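PDB 1ZX5: mannosephosphate isomerase, putative from Archaeoglobus fulgidus, which probably catalyses the zinc-dependent interconversion of D-mannose 6-phosphate and D-fructose 6-phosphate. Local coordinates for residues L232-V237 and K292-Y297; G239-K244 and F284-E289; E256-L261 and D268-Y273. All coordinates share one frame; numbering follows the deposited sequence.

Contact 1. Residues L232-V237 and K292-Y297; sequences LEVVDV and KIVRIY. With ACY (acetic acid), chain E.
Strands 232-237 and 292-297 run antiparallel with their axes 4.6 Å apart at closest, Glu233 facing Arg295 and Val235 facing Ile293 as hydrogen-bonded pairs, while Leu232-Ile296, Val234-Val294 and Asp236-Lys292 are non-hydrogen-bonded. At the first of these pairs the side chains join as well, in a salt bridge. A bend at chi3 (69°) places Arg295 NE, which bonds to Glu233 OE2 at 2.8 Å. Arg295 NH1 reaches the same Glu233 OE2 at 3.1 Å by a more bent bond. Both nitrogens come from one face of the carboxylate, whereas OE2 sits close to the guanidinium plane, the two flat groups being turned 69° apart. Tyr297 CD2 rests 3.4 Å above one face of the Arg295 guanidinium; the Tyr297 hydroxyl is hydrogen-bonded to Glu226 and, through a water, linked to Leu232 O. On the sheet face that carries Glu233 and Arg295, Val235 CB packs 3.9 Å from Ile293 CG2.

On the opposite face of the sheet, with Leu232 and Val234, Lys292 NZ meets Asp236 OD1 from above the carboxylate plane at 3.1 Å. NZ also donates to an acetic acid molecule, probably a crystallisation additive. Leu232, Val234, Val294 and Ile296 pack on the six-stranded sheet, while Val237 reaches strand 283-288, as expected of the paired sheets of a cupin fold.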
loop_
_atom_site.group_PDB
_atom_site.type_symbol
_atom_site.label_atom_id
_atom_site.label_comp_id
_atom_site.label_asym_id
_atom_site.label_seq_id
_atom_site.Cartn_x
_atom_site.Cartn_y
_atom_site.Cartn_z
ATOM N N LEU A 232 7.521 -5.990 1.253
ATOM C CA LEU A 232 7.859 -5.457 -0.054
ATOM C C LEU A 232 9.378 -5.287 -0.098
ATOM O O LEU A 232 10.005 -5.014 0.931
ATOM C CB LEU A 232 7.144 -4.116 -0.295
ATOM C CG LEU A 232 7.520 -2.908 0.580
ATOM C CD1 LEU A 232 8.739 -2.164 0.016
ATOM C CD2 LEU A 232 6.329 -1.948 0.695
ATOM N N GLU A 233 9.959 -5.468 -1.279
ATOM C CA GLU A 233 11.388 -5.208 -1.493
ATOM C C GLU A 233 11.581 -4.643 -2.880
ATOM O O GLU A 233 10.870 -5.020 -3.810
ATOM C CB GLU A 233 12.233 -6.479 -1.337
ATOM C CG GLU A 233 11.803 -7.627 -2.264
ATOM C CD GLU A 233 12.719 -8.834 -2.198
ATOM O OE1 GLU A 233 13.686 -8.813 -1.408
ATOM O OE2 GLU A 233 12.490 -9.800 -2.963
ATOM N N VAL A 234 12.542 -3.736 -3.008
ATOM C CA VAL A 234 12.919 -3.178 -4.290
ATOM C C VAL A 234 14.053 -4.036 -4.871
ATOM O O VAL A 234 15.086 -4.208 -4.237
ATOM C CB VAL A 234 13.354 -1.690 -4.149
ATOM C CG1 VAL A 234 13.800 -1.107 -5.506
ATOM C CG2 VAL A 234 12.210 -0.853 -3.543
ATOM N N VAL A 235 13.838 -4.598 -6.058
ATOM C CA VAL A 235 14.869 -5.358 -6.760
ATOM C C VAL A 235 15.484 -4.472 -7.846
ATOM O O VAL A 235 14.763 -3.969 -8.714
ATOM C CB VAL A 235 14.283 -6.651 -7.390
ATOM C CG1 VAL A 235 15.407 -7.544 -7.997
ATOM C CG2 VAL A 235 13.461 -7.417 -6.352
ATOM N N ASP A 236 16.796 -4.244 -7.767
ATOM C CA ASP A 236 17.530 -3.508 -8.804
ATOM C C ASP A 236 17.860 -4.470 -9.931
ATOM O O ASP A 236 18.563 -5.452 -9.717
ATOM C CB ASP A 236 18.857 -2.927 -8.272
ATOM C CG ASP A 236 18.658 -1.816 -7.237
ATOM O OD1 ASP A 236 17.581 -1.190 -7.188
ATOM O OD2 ASP A 236 19.605 -1.564 -6.464
ATOM N N VAL A 237 17.369 -4.191 -11.130
ATOM C CA VAL A 237 17.612 -5.083 -12.253
ATOM C C VAL A 237 18.484 -4.399 -13.323
ATOM O O VAL A 237 18.137 -3.327 -13.835
ATOM C CB VAL A 237 16.281 -5.562 -12.870
ATOM C CG1 VAL A 237 16.531 -6.494 -14.061
ATOM C CG2 VAL A 237 15.405 -6.222 -11.815
ATOM N N LYS A 292 14.055 -0.707 -11.600
ATOM C CA LYS A 292 13.723 -1.045 -10.221
ATOM C C LYS A 292 12.314 -1.564 -10.194
ATOM O O LYS A 292 11.385 -0.887 -10.643
ATOM C CB LYS A 292 13.874 0.163 -9.285
ATOM C CG LYS A 292 15.304 0.684 -9.253
ATOM C CD LYS A 292 15.492 1.740 -8.207
ATOM C CE LYS A 292 16.776 2.515 -8.462
ATOM N NZ LYS A 292 17.958 1.706 -8.096
ATOM N N ILE A 293 12.165 -2.786 -9.704
ATOM C CA ILE A 293 10.859 -3.417 -9.650
ATOM C C ILE A 293 10.596 -3.755 -8.178
ATOM O O ILE A 293 11.482 -4.230 -7.477
ATOM C CB ILE A 293 10.788 -4.652 -10.629
ATOM C CG1 ILE A 293 9.340 -5.152 -10.811
ATOM C CG2 ILE A 293 11.768 -5.785 -10.213
ATOM C CD1 ILE A 293 9.160 -6.065 -12.034
ATOM N N VAL A 294 9.387 -3.466 -7.711
ATOM C CA VAL A 294 9.021 -3.735 -6.339
ATOM C C VAL A 294 8.311 -5.077 -6.286
ATOM O O VAL A 294 7.335 -5.299 -7.015
ATOM C CB VAL A 294 8.088 -2.622 -5.766
ATOM C CG1 VAL A 294 7.798 -2.873 -4.270
ATOM C CG2 VAL A 294 8.703 -1.221 -5.994
ATOM N N ARG A 295 8.794 -5.971 -5.429
ATOM C CA ARG A 295 8.115 -7.237 -5.199
ATOM C C ARG A 295 7.342 -7.169 -3.877
ATOM O O ARG A 295 7.927 -6.944 -2.824
ATOM C CB ARG A 295 9.116 -8.390 -5.169
ATOM C CG ARG A 295 8.459 -9.751 -5.180
ATOM C CD ARG A 295 9.472 -10.892 -5.124
ATOM N NE ARG A 295 10.149 -10.987 -3.836
ATOM C CZ ARG A 295 9.828 -11.829 -2.858
ATOM N NH1 ARG A 295 10.539 -11.820 -1.731
ATOM N NH2 ARG A 295 8.824 -12.694 -2.994
ATOM N N ILE A 296 6.032 -7.371 -3.954
ATOM C CA ILE A 296 5.163 -7.378 -2.792
ATOM C C ILE A 296 4.783 -8.837 -2.550
ATOM O O ILE A 296 4.404 -9.543 -3.470
ATOM C CB ILE A 296 3.903 -6.465 -3.025
ATOM C CG1 ILE A 296 4.345 -5.044 -3.397
ATOM C CG2 ILE A 296 2.962 -6.476 -1.802
ATOM C CD1 ILE A 296 3.258 -4.184 -4.090
ATOM N N TYR A 297 4.915 -9.303 -1.321
ATOM C CA TYR A 297 4.725 -10.721 -1.048
ATOM C C TYR A 297 3.988 -10.922 0.267
ATOM O O TYR A 297 4.028 -10.069 1.158
ATOM C CB TYR A 297 6.083 -11.462 -1.022
ATOM C CG TYR A 297 7.081 -10.828 -0.090
ATOM C CD1 TYR A 297 7.149 -11.214 1.255
ATOM C CD2 TYR A 297 7.943 -9.818 -0.536
ATOM C CE1 TYR A 297 8.042 -10.632 2.128
ATOM C CE2 TYR A 297 8.857 -9.225 0.332
ATOM C CZ TYR A 297 8.896 -9.634 1.665
ATOM O OH TYR A 297 9.794 -9.060 2.549
HETATM C C ACY E . 17.035 0.960 -4.279
HETATM O O ACY E . 17.307 1.918 -5.033
HETATM O OXT ACY E . 17.095 -0.243 -4.622
HETATM C CH3 ACY E . 16.631 1.277 -2.879
HETATM O O HOH W 1 11.103 -6.965 2.426
#

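Contact 2. Residues G239-K244 and F284-E289; sequences GTAEIK and FTVESE
Phe284 and Ile243 meet with Phe284 CG set between its backbone N and carbonyl carbon (chi1 56°) and Ile243 CG2 anti to its own backbone N. The phenyl ring lies against the isoleucine. Ile243 CB is over one face of the Phe284 ring, 3.7 Å above the plane and offset toward the rim, a CH-pi contact. Ile243 CG2 drops to 3.6 Å from Phe284 CZ, and the ring is also met edge-to-face by Phe7. The other branch of the isoleucine leads to Val286: Ile243 CD1 is 3.8 Å from Val286 CG2, the two side chains crossing at about a right angle. Ala241 CB adds a looser touch on that same methyl. Ser288 is a polar group on this face, its OG hydrogen-bonded to Tyr258 O.

The backbones carry this register with pairs of hydrogen bonds at Gly239-Ser288, Ala241-Val286 and Ile243-Phe284; the bond from Ile243 N to Phe284 O, at 2.8 Å, is nearly straight. Gly239 sits at a corner of the chain, with backbone angles that would jam a side chain against the preceding carbonyl oxygen.

The face bearing Thr240, Glu242, Thr285 and Glu287 is polar. Thr240 CG2 packs 3.7 Å from Thr285 CB, and Thr240 OG1 lies 3.4 Å from Glu287 CG. A water joins that hydroxyl to Glu287 OE2, weakly on the glutamate side. Glu287 has a firmer partner in Arg262, a salt bridge through OE1. The chemistry thus differs between the faces: Ile243, Phe284 and Val286 are buried on one, where the Ser288 hydroxyl is satisfied, while the hydroxyls, carboxylates and water of Thr240, Thr285 and Glu287 lie on the other, more exposed one.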
loop_
_atom_site.group_PDB
_atom_site.type_symbol
_atom_site.label_atom_id
_atom_site.label_comp_id
_atom_site.label_asym_id
_atom_site.label_seq_id
_atom_site.Cartn_x
_atom_site.Cartn_y
_atom_site.Cartn_z
ATOM N N GLY A 239 20.052 -6.001 -16.695
ATOM C CA GLY A 239 20.098 -7.257 -17.440
ATOM C C GLY A 239 18.945 -8.143 -16.990
ATOM O O GLY A 239 17.824 -7.669 -16.821
ATOM N N THR A 240 19.234 -9.418 -16.755
ATOM C CA THR A 240 18.210 -10.404 -16.418
ATOM C C THR A 240 18.338 -10.849 -14.968
ATOM O O THR A 240 19.424 -11.212 -14.527
ATOM C CB THR A 240 18.253 -11.632 -17.368
ATOM O OG1 THR A 240 18.140 -11.178 -18.722
ATOM C CG2 THR A 240 17.101 -12.630 -17.073
ATOM N N ALA A 241 17.232 -10.808 -14.229
ATOM C CA ALA A 241 17.232 -11.289 -12.859
ATOM C C ALA A 241 16.143 -12.328 -12.689
ATOM O O ALA A 241 15.024 -12.162 -13.181
ATOM C CB ALA A 241 17.023 -10.141 -11.872
ATOM N N GLU A 242 16.480 -13.398 -11.981
ATOM C CA GLU A 242 15.510 -14.407 -11.619
ATOM C C GLU A 242 14.831 -14.027 -10.308
ATOM O O GLU A 242 15.485 -13.622 -9.351
ATOM C CB GLU A 242 16.177 -15.776 -11.505
ATOM C CG GLU A 242 15.200 -16.871 -11.105
ATOM C CD GLU A 242 15.777 -18.258 -11.221
ATOM O OE1 GLU A 242 16.893 -18.513 -10.711
ATOM O OE2 GLU A 242 15.109 -19.107 -11.823
ATOM N N ILE A 243 13.516 -14.178 -10.264
ATOM C CA ILE A 243 12.758 -13.828 -9.075
ATOM C C ILE A 243 11.939 -15.029 -8.607
ATOM O O ILE A 243 11.299 -15.696 -9.417
ATOM C CB ILE A 243 11.863 -12.578 -9.349
ATOM C CG1 ILE A 243 12.750 -11.359 -9.641
ATOM C CG2 ILE A 243 10.894 -12.302 -8.169
ATOM C CD1 ILE A 243 11.989 -10.068 -9.759
ATOM N N LYS A 244 11.982 -15.306 -7.303
ATOM C CA LYS A 244 11.204 -16.393 -6.688
ATOM C C LYS A 244 9.999 -15.820 -5.969
ATOM O O LYS A 244 10.133 -14.849 -5.225
ATOM C CB LYS A 244 12.047 -17.166 -5.656
ATOM C CG LYS A 244 13.429 -17.557 -6.109
ATOM C CD LYS A 244 13.361 -18.679 -7.098
ATOM C CE LYS A 244 14.662 -19.450 -7.147
ATOM N NZ LYS A 244 14.479 -20.692 -7.962
ATOM N N PHE A 284 10.435 -16.844 -12.137
ATOM C CA PHE A 284 10.368 -16.254 -13.459
ATOM C C PHE A 284 11.548 -15.296 -13.573
ATOM O O PHE A 284 12.208 -14.986 -12.568
ATOM C CB PHE A 284 9.034 -15.503 -13.627
ATOM C CG PHE A 284 8.783 -14.453 -12.565
ATOM C CD1 PHE A 284 9.149 -13.129 -12.780
ATOM C CD2 PHE A 284 8.180 -14.790 -11.354
ATOM C CE1 PHE A 284 8.907 -12.150 -11.811
ATOM C CE2 PHE A 284 7.960 -13.826 -10.372
ATOM C CZ PHE A 284 8.318 -12.498 -10.608
ATOM N N THR A 285 11.816 -14.822 -14.782
ATOM C CA THR A 285 12.817 -13.774 -14.940
ATOM C C THR A 285 12.201 -12.431 -15.319
ATOM O O THR A 285 11.129 -12.367 -15.931
ATOM C CB THR A 285 13.923 -14.151 -15.951
ATOM O OG1 THR A 285 13.358 -14.268 -17.264
ATOM C CG2 THR A 285 14.609 -15.450 -15.551
ATOM N N VAL A 286 12.883 -11.364 -14.910
ATOM C CA VAL A 286 12.580 -10.003 -15.342
ATOM C C VAL A 286 13.836 -9.452 -16.027
ATOM O O VAL A 286 14.961 -9.754 -15.615
ATOM C CB VAL A 286 12.092 -9.095 -14.175
ATOM C CG1 VAL A 286 10.912 -9.744 -13.484
ATOM C CG2 VAL A 286 13.188 -8.858 -13.149
ATOM N N GLU A 287 13.644 -8.681 -17.099
ATOM C CA GLU A 287 14.774 -8.150 -17.835
ATOM C C GLU A 287 14.616 -6.665 -18.110
ATOM O O GLU A 287 13.602 -6.221 -18.653
ATOM C CB GLU A 287 14.983 -8.912 -19.147
ATOM C CG GLU A 287 16.274 -8.547 -19.837
ATOM C CD GLU A 287 16.280 -8.914 -21.307
ATOM O OE1 GLU A 287 15.222 -9.320 -21.825
ATOM O OE2 GLU A 287 17.350 -8.814 -21.946
ATOM N N SER A 288 15.658 -5.910 -17.778
ATOM C CA SER A 288 15.639 -4.465 -17.924
ATOM C C SER A 288 17.054 -3.949 -18.135
ATOM O O SER A 288 18.008 -4.468 -17.544
ATOM C CB SER A 288 15.031 -3.835 -16.665
ATOM O OG SER A 288 14.887 -2.439 -16.806
ATOM N N GLU A 289 17.197 -2.934 -18.985
ATOM C CA GLU A 289 18.492 -2.247 -19.168
ATOM C C GLU A 289 19.059 -1.782 -17.805
ATOM O O GLU A 289 20.218 -2.037 -17.475
ATOM C CB GLU A 289 18.274 -1.032 -20.070
ATOM C CG GLU A 289 19.534 -0.415 -20.644
ATOM C CD GLU A 289 19.227 0.713 -21.601
ATOM O OE1 GLU A 289 19.989 0.911 -22.570
ATOM O OE2 GLU A 289 18.196 1.389 -21.397
HETATM O O HOH W 2 19.948 -9.903 -20.201
#

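Contact 3. Residues E256-L261 and D268-Y273; sequences EGYFIL and DLHRGY
A beta hairpin formed by strands 259-262 and 266-269 brings Tyr258 against Asp268 and His270, and Phe259 beside Leu269. Tyr258 OH donates a very short hydrogen bond, 2.5 Å, to Asp268 OD2, which lies at the ring's edge in its plane; the carboxylate is turned 82° from the ring. The first torsion of Asp268 (chi1 67°) puts CG between backbone N and carbonyl carbon, on the side from which the carboxylate meets Tyr258 OH. An alanine in place of Asp268 would probably leave the Tyr258 hydroxyl without this acceptor and its ring freer to swing.

Tyr258 and His270 run side by side, pointing the same way, and form an edge-to-face pair: Tyr258 CE1 stands 3.6 Å above the imidazole plane of His270, toward its rim, with the ring planes at 55°. Behind them Phe259 and Leu269 exchange both backbone hydrogen bonds, Phe259 N to Leu269 O at 3.0 Å and Leu269 N to Phe259 O at 2.8 Å. Leu261 CD1 packs 4.1 Å from Leu269 CB on the buried face. Past the pairing the chain leaves through a type II turn, His270 to Tyr273, with Gly272 in its third position: a hairpin at the margin of a cupin sheet.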
loop_
_atom_site.group_PDB
_atom_site.type_symbol
_atom_site.label_atom_id
_atom_site.label_comp_id
_atom_site.label_asym_id
_atom_site.label_seq_id
_atom_site.Cartn_x
_atom_site.Cartn_y
_atom_site.Cartn_z
ATOM N N GLU A 256 10.782 1.990 -11.842
ATOM C CA GLU A 256 11.631 2.637 -12.849
ATOM C C GLU A 256 11.986 1.625 -13.917
ATOM O O GLU A 256 12.376 0.505 -13.602
ATOM C CB GLU A 256 12.959 3.148 -12.244
ATOM C CG GLU A 256 12.818 4.337 -11.300
ATOM C CD GLU A 256 14.107 4.654 -10.539
ATOM O OE1 GLU A 256 15.215 4.434 -11.092
ATOM O OE2 GLU A 256 14.005 5.128 -9.385
ATOM N N GLY A 257 11.859 2.031 -15.177
ATOM C CA GLY A 257 12.360 1.252 -16.296
ATOM C C GLY A 257 11.282 0.430 -16.962
ATOM O O GLY A 257 10.129 0.431 -16.537
ATOM N N TYR A 258 11.676 -0.287 -18.006
ATOM C CA TYR A 258 10.787 -1.149 -18.765
ATOM C C TYR A 258 11.257 -2.590 -18.572
ATOM O O TYR A 258 12.449 -2.850 -18.621
ATOM C CB TYR A 258 10.868 -0.754 -20.243
ATOM C CG TYR A 258 10.197 -1.738 -21.180
ATOM C CD1 TYR A 258 8.807 -1.844 -21.216
ATOM C CD2 TYR A 258 10.952 -2.568 -22.012
ATOM C CE1 TYR A 258 8.177 -2.743 -22.056
ATOM C CE2 TYR A 258 10.324 -3.476 -22.869
ATOM C CZ TYR A 258 8.934 -3.547 -22.886
ATOM O OH TYR A 258 8.289 -4.434 -23.720
ATOM N N PHE A 259 10.324 -3.513 -18.362
ATOM C CA PHE A 259 10.647 -4.916 -18.024
ATOM C C PHE A 259 10.020 -5.911 -18.978
ATOM O O PHE A 259 8.845 -5.804 -19.277
ATOM C CB PHE A 259 10.164 -5.258 -16.596
ATOM C CG PHE A 259 10.857 -4.468 -15.535
ATOM C CD1 PHE A 259 12.032 -4.948 -14.947
ATOM C CD2 PHE A 259 10.365 -3.221 -15.153
ATOM C CE1 PHE A 259 12.700 -4.208 -13.991
ATOM C CE2 PHE A 259 11.037 -2.473 -14.191
ATOM C CZ PHE A 259 12.206 -2.968 -13.615
ATOM N N ILE A 260 10.803 -6.889 -19.421
ATOM C CA ILE A 260 10.259 -8.082 -20.081
ATOM C C ILE A 260 10.192 -9.193 -19.028
ATOM O O ILE A 260 11.154 -9.417 -18.297
ATOM C CB ILE A 260 11.096 -8.487 -21.332
ATOM C CG1 ILE A 260 11.035 -7.348 -22.371
ATOM C CG2 ILE A 260 10.606 -9.825 -21.929
ATOM C CD1 ILE A 260 12.061 -7.458 -23.474
ATOM N N LEU A 261 9.033 -9.838 -18.925
ATOM C CA LEU A 261 8.779 -10.848 -17.904
ATOM C C LEU A 261 8.685 -12.197 -18.595
ATOM O O LEU A 261 7.996 -12.329 -19.610
ATOM C CB LEU A 261 7.472 -10.543 -17.136
ATOM C CG LEU A 261 7.202 -9.130 -16.567
ATOM C CD1 LEU A 261 5.817 -9.015 -15.893
ATOM C CD2 LEU A 261 8.295 -8.696 -15.602
ATOM N N ASP A 268 5.210 -8.101 -20.622
ATOM C CA ASP A 268 6.067 -6.989 -20.232
ATOM C C ASP A 268 5.382 -6.084 -19.220
ATOM O O ASP A 268 4.191 -6.234 -18.948
ATOM C CB ASP A 268 6.619 -6.230 -21.452
ATOM C CG ASP A 268 5.541 -5.499 -22.252
ATOM O OD1 ASP A 268 4.350 -5.562 -21.913
ATOM O OD2 ASP A 268 5.910 -4.842 -23.248
ATOM N N LEU A 269 6.144 -5.169 -18.636
ATOM C CA LEU A 269 5.610 -4.285 -17.616
ATOM C C LEU A 269 6.244 -2.899 -17.740
ATOM O O LEU A 269 7.470 -2.754 -17.676
ATOM C CB LEU A 269 5.844 -4.887 -16.218
ATOM C CG LEU A 269 5.157 -4.209 -15.023
ATOM C CD1 LEU A 269 3.645 -4.297 -15.132
ATOM C CD2 LEU A 269 5.650 -4.828 -13.720
ATOM N N HIS A 270 5.401 -1.885 -17.919
ATOM C CA HIS A 270 5.858 -0.501 -18.016
ATOM C C HIS A 270 5.877 0.147 -16.654
ATOM O O HIS A 270 5.104 -0.245 -15.770
ATOM C CB HIS A 270 4.928 0.299 -18.944
ATOM C CG HIS A 270 5.000 -0.124 -20.369
ATOM N ND1 HIS A 270 5.739 0.561 -21.310
ATOM C CD2 HIS A 270 4.435 -1.169 -21.019
ATOM C CE1 HIS A 270 5.634 -0.049 -22.479
ATOM N NE2 HIS A 270 4.841 -1.096 -22.332
ATOM N N ARG A 271 6.783 1.117 -16.489
ATOM C CA ARG A 271 6.837 1.986 -15.316
ATOM C C ARG A 271 5.421 2.485 -14.967
ATOM O O ARG A 271 4.714 2.982 -15.841
ATOM C CB ARG A 271 7.789 3.169 -15.593
ATOM C CG ARG A 271 7.611 4.422 -14.693
ATOM C CD ARG A 271 8.465 5.594 -15.216
ATOM N NE ARG A 271 7.935 6.921 -14.865
ATOM C CZ ARG A 271 6.967 7.544 -15.539
ATOM N NH1 ARG A 271 6.552 8.747 -15.148
ATOM N NH2 ARG A 271 6.397 6.969 -16.599
ATOM N N GLY A 272 5.015 2.364 -13.709
ATOM C CA GLY A 272 3.705 2.859 -13.289
ATOM C C GLY A 272 2.614 1.805 -13.237
ATOM O O GLY A 272 1.473 2.093 -12.824
ATOM N N TYR A 273 2.967 0.579 -13.626
ATOM C CA TYR A 273 2.010 -0.517 -13.709
ATOM C C TYR A 273 2.439 -1.705 -12.865
ATOM O O TYR A 273 3.627 -1.876 -12.565
ATOM C CB TYR A 273 1.775 -0.929 -15.172
ATOM C CG TYR A 273 1.016 0.127 -15.953
ATOM C CD1 TYR A 273 -0.376 0.112 -16.013
ATOM C CD2 TYR A 273 1.697 1.167 -16.601
ATOM C CE1 TYR A 273 -1.083 1.107 -16.717
ATOM C CE2 TYR A 273 1.013 2.154 -17.303
ATOM C CZ TYR A 273 -0.373 2.113 -17.355
ATOM O OH TYR A 273 -1.039 3.089 -18.051
#

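Overall arrangement
The three contacts interlock within one cupin region, nested along the chain, with centres 11 to 12 Å apart. Contact 1 belongs to the five-stranded sheet; contacts 2 and 3 share the four-stranded one, where Glu287 N probably bonds to Ile260 O (2.9 Å). Chain corners at Gly239 and Glu289 carry strands from one sheet to the other, and the sheets close on each other where Val237 CG2 meets Val286 CG2 at 3.7 Å and Phe259 CZ meets Ile293 CB, also at 3.7 Å. The bound fructofuranose lies against Pro95, Thr96, Gln97 and the Asp150-Lys154 stretch, none of which takes part in these contacts.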